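Local coordinates for protein tryptophan decarboxylase 1 (Oryza sativa subsp. japonica, PDB 6KHO) that decarboxylates L-tryptophan to tryptamine and 5-hydroxy-L-tryptophan to serotonin with the help of pyridoxal 5'-phosphate, working as a homodimer, at residues A[457-470]-A[502-514]. Numbering follows the deposited sequence.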
loop_
_atom_site.group_PDB
_atom_site.type_symbol
_atom_site.label_atom_id
_atom_site.label_comp_id
_atom_site.label_asym_id
_atom_site.label_seq_id
_atom_site.Cartn_x
_atom_site.Cartn_y
_atom_site.Cartn_z
ATOM N N ALA A 457 20.429 -15.003 -30.904
ATOM C CA ALA A 457 19.285 -15.044 -31.810
ATOM C C ALA A 457 17.988 -14.749 -31.065
ATOM O O ALA A 457 17.109 -14.037 -31.574
ATOM C CB ALA A 457 19.205 -16.408 -32.495
ATOM N N ASN A 458 17.851 -15.288 -29.855
ATOM C CA ASN A 458 16.638 -15.055 -29.083
ATOM C C ASN A 458 16.555 -13.610 -28.613
ATOM O O ASN A 458 15.473 -13.015 -28.614
ATOM C CB ASN A 458 16.579 -16.025 -27.907
ATOM C CG ASN A 458 16.247 -17.427 -28.345
ATOM O OD1 ASN A 458 15.136 -17.697 -28.791
ATOM N ND2 ASN A 458 17.212 -18.333 -28.225
ATOM N N ARG A 459 17.683 -13.023 -28.216
ATOM C CA ARG A 459 17.666 -11.620 -27.829
ATOM C C ARG A 459 17.299 -10.732 -29.012
ATOM O O ARG A 459 16.571 -9.747 -28.855
ATOM C CB ARG A 459 19.013 -11.204 -27.250
ATOM C CG ARG A 459 19.103 -9.719 -27.005
ATOM C CD ARG A 459 20.398 -9.318 -26.332
ATOM N NE ARG A 459 20.305 -9.325 -24.871
ATOM C CZ ARG A 459 19.600 -8.446 -24.157
ATOM N NH1 ARG A 459 18.904 -7.491 -24.766
ATOM N NH2 ARG A 459 19.587 -8.524 -22.832
ATOM N N GLU A 460 17.791 -11.073 -30.205
ATOM C CA GLU A 460 17.425 -10.340 -31.411
ATOM C C GLU A 460 15.937 -10.486 -31.700
ATOM O O GLU A 460 15.246 -9.494 -31.967
ATOM C CB GLU A 460 18.263 -10.839 -32.594
ATOM C CG GLU A 460 18.005 -10.128 -33.913
ATOM C CD GLU A 460 18.748 -8.810 -34.028
ATOM O OE1 GLU A 460 18.405 -8.001 -34.922
ATOM O OE2 GLU A 460 19.672 -8.576 -33.223
ATOM N N LEU A 461 15.432 -11.721 -31.656
ATOM C CA LEU A 461 14.008 -11.968 -31.851
ATOM C C LEU A 461 13.163 -11.092 -30.927
ATOM O O LEU A 461 12.252 -10.384 -31.375
ATOM C CB LEU A 461 13.706 -13.449 -31.616
ATOM C CG LEU A 461 12.253 -13.877 -31.793
ATOM C CD1 LEU A 461 11.725 -13.391 -33.137
ATOM C CD2 LEU A 461 12.104 -15.389 -31.655
ATOM N N MET A 462 13.482 -11.112 -29.631
ATOM C CA MET A 462 12.713 -10.362 -28.643
ATOM C C MET A 462 12.707 -8.867 -28.951
ATOM O O MET A 462 11.654 -8.219 -28.927
ATOM C CB MET A 462 13.288 -10.621 -27.247
ATOM C CG MET A 462 12.714 -9.737 -26.143
ATOM S SD MET A 462 13.584 -9.931 -24.568
ATOM C CE MET A 462 14.944 -8.768 -24.730
ATOM N N GLU A 463 13.882 -8.295 -29.223
ATOM C CA GLU A 463 13.952 -6.860 -29.473
ATOM C C GLU A 463 13.260 -6.498 -30.780
ATOM O O GLU A 463 12.756 -5.378 -30.920
ATOM C CB GLU A 463 15.415 -6.400 -29.459
ATOM C CG GLU A 463 16.140 -6.748 -28.148
ATOM C CD GLU A 463 17.636 -6.434 -28.160
ATOM O OE1 GLU A 463 18.140 -5.903 -27.143
ATOM O OE2 GLU A 463 18.312 -6.730 -29.169
ATOM N N ARG A 464 13.192 -7.447 -31.719
ATOM C CA ARG A 464 12.499 -7.238 -32.986
ATOM C C ARG A 464 10.988 -7.324 -32.826
ATOM O O ARG A 464 10.252 -6.566 -33.462
ATOM C CB ARG A 464 12.980 -8.262 -34.013
ATOM C CG ARG A 464 14.218 -7.816 -34.764
ATOM C CD ARG A 464 14.620 -8.805 -35.842
ATOM N NE ARG A 464 15.818 -8.346 -36.537
ATOM C CZ ARG A 464 16.136 -8.684 -37.782
ATOM N NH1 ARG A 464 15.344 -9.489 -38.482
ATOM N NH2 ARG A 464 17.248 -8.211 -38.328
ATOM N N LEU A 465 10.497 -8.254 -32.008
ATOM C CA LEU A 465 9.062 -8.293 -31.758
ATOM C C LEU A 465 8.600 -7.018 -31.062
ATOM O O LEU A 465 7.535 -6.479 -31.385
ATOM C CB LEU A 465 8.706 -9.535 -30.943
ATOM C CG LEU A 465 9.014 -10.867 -31.636
ATOM C CD1 LEU A 465 9.137 -11.997 -30.630
ATOM C CD2 LEU A 465 7.963 -11.208 -32.686
ATOM N N ASN A 466 9.421 -6.480 -30.151
ATOM C CA ASN A 466 9.020 -5.298 -29.389
ATOM C C ASN A 466 9.001 -4.030 -30.247
ATOM O O ASN A 466 8.135 -3.168 -30.053
ATOM C CB ASN A 466 9.933 -5.110 -28.182
ATOM C CG ASN A 466 9.756 -6.215 -27.134
ATOM O OD1 ASN A 466 8.788 -6.982 -27.173
ATOM N ND2 ASN A 466 10.698 -6.302 -26.208
ATOM N N LYS A 467 9.950 -3.879 -31.185
ATOM C CA LYS A 467 9.950 -2.686 -32.038
ATOM C C LYS A 467 8.731 -2.648 -32.948
ATOM O O LYS A 467 8.322 -1.565 -33.384
ATOM C CB LYS A 467 11.226 -2.625 -32.886
ATOM C CG LYS A 467 11.407 -3.843 -33.778
ATOM C CD LYS A 467 12.435 -3.656 -34.895
ATOM C CE LYS A 467 12.234 -4.705 -35.988
ATOM N NZ LYS A 467 10.843 -4.675 -36.531
ATOM N N THR A 468 8.141 -3.811 -33.220
ATOM C CA THR A 468 6.934 -3.909 -34.035
ATOM C C THR A 468 5.765 -3.123 -33.436
ATOM O O THR A 468 4.946 -2.553 -34.169
ATOM C CB THR A 468 6.581 -5.389 -34.184
ATOM O OG1 THR A 468 7.395 -5.966 -35.215
ATOM C CG2 THR A 468 5.159 -5.586 -34.534
ATOM N N GLY A 469 5.664 -3.081 -32.112
ATOM C CA GLY A 469 4.493 -2.525 -31.478
ATOM C C GLY A 469 3.309 -3.462 -31.405
ATOM O O GLY A 469 2.290 -3.096 -30.807
ATOM N N LYS A 470 3.399 -4.648 -32.002
ATOM C CA LYS A 470 2.343 -5.645 -31.924
ATOM C C LYS A 470 2.663 -6.746 -30.917
ATOM O O LYS A 470 2.004 -7.792 -30.913
ATOM C CB LYS A 470 2.079 -6.244 -33.309
ATOM C CG LYS A 470 1.663 -5.198 -34.363
ATOM C CD LYS A 470 0.170 -5.274 -34.686
ATOM C CE LYS A 470 -0.666 -4.501 -33.674
ATOM N NZ LYS A 470 -2.120 -4.445 -34.045
ATOM N N TRP A 502 1.996 -15.797 -32.717
ATOM C CA TRP A 502 2.826 -16.902 -33.186
ATOM C C TRP A 502 3.299 -16.665 -34.614
ATOM O O TRP A 502 4.483 -16.846 -34.928
ATOM C CB TRP A 502 2.054 -18.216 -33.097
ATOM C CG TRP A 502 2.846 -19.390 -33.613
ATOM C CD1 TRP A 502 2.440 -20.312 -34.534
ATOM C CD2 TRP A 502 4.179 -19.768 -33.225
ATOM N NE1 TRP A 502 3.439 -21.243 -34.748
ATOM C CE2 TRP A 502 4.516 -20.929 -33.959
ATOM C CE3 TRP A 502 5.121 -19.238 -32.330
ATOM C CZ2 TRP A 502 5.756 -21.571 -33.823
ATOM C CZ3 TRP A 502 6.352 -19.879 -32.195
ATOM C CH2 TRP A 502 6.655 -21.031 -32.943
ATOM N N GLU A 503 2.379 -16.250 -35.494
ATOM C CA GLU A 503 2.750 -15.927 -36.869
ATOM C C GLU A 503 3.824 -14.849 -36.913
ATOM O O GLU A 503 4.751 -14.920 -37.726
ATOM C CB GLU A 503 1.520 -15.485 -37.660
ATOM C CG GLU A 503 0.426 -16.535 -37.732
ATOM C CD GLU A 503 0.906 -17.834 -38.345
ATOM O OE1 GLU A 503 1.693 -17.780 -39.313
ATOM O OE2 GLU A 503 0.498 -18.911 -37.860
ATOM N N LEU A 504 3.727 -13.851 -36.034
ATOM C CA LEU A 504 4.712 -12.775 -36.046
ATOM C C LEU A 504 6.073 -13.270 -35.569
ATOM O O LEU A 504 7.113 -12.838 -36.085
ATOM C CB LEU A 504 4.220 -11.603 -35.193
ATOM C CG LEU A 504 5.229 -10.468 -35.008
ATOM C CD1 LEU A 504 5.563 -9.861 -36.360
ATOM C CD2 LEU A 504 4.735 -9.401 -34.038
ATOM N N ILE A 505 6.086 -14.185 -34.592
ATOM C CA ILE A 505 7.336 -14.811 -34.163
ATOM C C ILE A 505 7.935 -15.630 -35.301
ATOM O O ILE A 505 9.121 -15.493 -35.626
ATOM C CB ILE A 505 7.106 -15.686 -32.914
ATOM C CG1 ILE A 505 6.742 -14.830 -31.691
ATOM C CG2 ILE A 505 8.341 -16.539 -32.620
ATOM C CD1 ILE A 505 5.923 -15.575 -30.649
ATOM N N LYS A 506 7.129 -16.513 -35.899
ATOM C CA LYS A 506 7.588 -17.303 -37.039
ATOM C C LYS A 506 8.142 -16.407 -38.139
ATOM O O LYS A 506 9.255 -16.622 -38.636
ATOM C CB LYS A 506 6.445 -18.164 -37.580
ATOM C CG LYS A 506 6.173 -19.403 -36.760
ATOM C CD LYS A 506 5.399 -20.441 -37.548
ATOM C CE LYS A 506 4.212 -19.820 -38.253
ATOM N NZ LYS A 506 3.288 -20.865 -38.789
ATOM N N LYS A 507 7.384 -15.372 -38.506
ATOM C CA LYS A 507 7.783 -14.496 -39.602
ATOM C C LYS A 507 9.082 -13.769 -39.281
ATOM O O LYS A 507 9.998 -13.721 -40.108
ATOM C CB LYS A 507 6.653 -13.504 -39.896
ATOM C CG LYS A 507 7.007 -12.352 -40.801
ATOM C CD LYS A 507 5.749 -11.561 -41.151
ATOM C CE LYS A 507 6.055 -10.407 -42.091
ATOM N NZ LYS A 507 4.893 -10.110 -42.984
ATOM N N THR A 508 9.180 -13.202 -38.077
ATOM C CA THR A 508 10.393 -12.492 -37.682
ATOM C C THR A 508 11.599 -13.425 -37.634
ATOM O O THR A 508 12.722 -13.005 -37.929
ATOM C CB THR A 508 10.176 -11.817 -36.322
ATOM O OG1 THR A 508 9.005 -10.992 -36.380
ATOM C CG2 THR A 508 11.376 -10.957 -35.926
ATOM N N THR A 509 11.386 -14.693 -37.276
ATOM C CA THR A 509 12.498 -15.629 -37.158
ATOM C C THR A 509 13.086 -15.954 -38.528
ATOM O O THR A 509 14.311 -15.933 -38.711
ATOM C CB THR A 509 12.029 -16.898 -36.442
ATOM O OG1 THR A 509 11.728 -16.590 -35.074
ATOM C CG2 THR A 509 13.108 -17.977 -36.479
ATOM N N THR A 510 12.222 -16.249 -39.505
ATOM C CA THR A 510 12.681 -16.521 -40.866
ATOM C C THR A 510 13.497 -15.353 -41.421
ATOM O O THR A 510 14.607 -15.546 -41.931
ATOM C CB THR A 510 11.483 -16.823 -41.770
ATOM O OG1 THR A 510 10.584 -15.713 -41.755
ATOM C CG2 THR A 510 10.731 -18.040 -41.291
ATOM N N GLU A 511 12.975 -14.128 -41.306
ATOM C CA GLU A 511 13.708 -12.958 -41.782
ATOM C C GLU A 511 15.053 -12.778 -41.082
ATOM O O GLU A 511 15.929 -12.093 -41.619
ATOM C CB GLU A 511 12.873 -11.690 -41.599
ATOM C CG GLU A 511 11.491 -11.740 -42.223
ATOM C CD GLU A 511 10.765 -10.400 -42.132
ATOM O OE1 GLU A 511 9.615 -10.298 -42.615
ATOM O OE2 GLU A 511 11.353 -9.445 -41.578
ATOM N N MET A 512 15.237 -13.363 -39.897
ATOM C CA MET A 512 16.526 -13.270 -39.222
ATOM C C MET A 512 17.557 -14.220 -39.818
ATOM O O MET A 512 18.759 -13.937 -39.759
ATOM C CB MET A 512 16.367 -13.559 -37.731
ATOM C CG MET A 512 16.120 -12.334 -36.876
ATOM S SD MET A 512 15.717 -12.834 -35.187
ATOM C CE MET A 512 17.169 -13.792 -34.738
ATOM N N MET A 513 17.115 -15.339 -40.394
ATOM C CA MET A 513 18.056 -16.313 -40.939
ATOM C C MET A 513 18.715 -15.798 -42.215
ATOM O O MET A 513 19.948 -15.749 -42.313
ATOM C CB MET A 513 17.338 -17.638 -41.183
ATOM C CG MET A 513 16.584 -18.133 -39.955
ATOM S SD MET A 513 17.661 -18.435 -38.528
ATOM C CE MET A 513 17.369 -16.989 -37.515
ATOM N N ASN A 514 17.914 -15.392 -43.196
ATOM C CA ASN A 514 18.444 -14.921 -44.474
ATOM C C ASN A 514 19.190 -13.594 -44.346
ATOM O O ASN A 514 19.368 -13.063 -43.247
ATOM C CB ASN A 514 17.310 -14.782 -45.486
ATOM C CG ASN A 514 16.284 -15.887 -45.359
ATOM O OD1 ASN A 514 16.586 -16.981 -44.877
ATOM N ND2 ASN A 514 15.057 -15.607 -45.787
#
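With chi1 at -180°, Leu461 holds CG anti to its backbone N, and both its methyls reach helix 502-513: CD1 lies 3.7 Å from Thr508 CG2, and CD2 lies 3.6 Å from Thr509 OG1. Met512 runs straight to SD and then bends at chi3 (58°), which lays CE 3.2 Å from Ala457 O and beside CB of Glu460. The two residues interlock as knobs into holes, Leu461 among Ile505, Thr508, Thr509 and Met512, and Met512 among Ala457, Glu460, Leu461 and Arg464. Further along, Leu465 and Leu504 lie alongside with their side chains pointing opposite ways, Leu465 CD2 3.7 Å from Leu504 CG. The N-to-C directions of the helix segments differ by 123°, and their axes come within 10.1 Å; both belong to the C-terminal part of this group II decarboxylase, where Leu461 and Ile505 also pack on the antiparallel sheet through Ile440 and Phe438. No hydrogen bond joins the segments; the hydroxyls of Thr508 and Thr509 turn back to Leu504 O and Ile505 O. Arg464 spreads one guanidinium face over Met512 CG, 3.4 Å from NH1, while NE donates a bent hydrogen bond, part of a salt bridge, to the anti lone pair of Glu460 OE1 (3.1 Å), which lies out of the guanidinium plane. An alanine replacing Arg464 is likely to leave Glu460 without this partner and uncover Met512 CG. Past Leu465, Thr468 CG2 meets Leu504 CD2 at 3.9 Å.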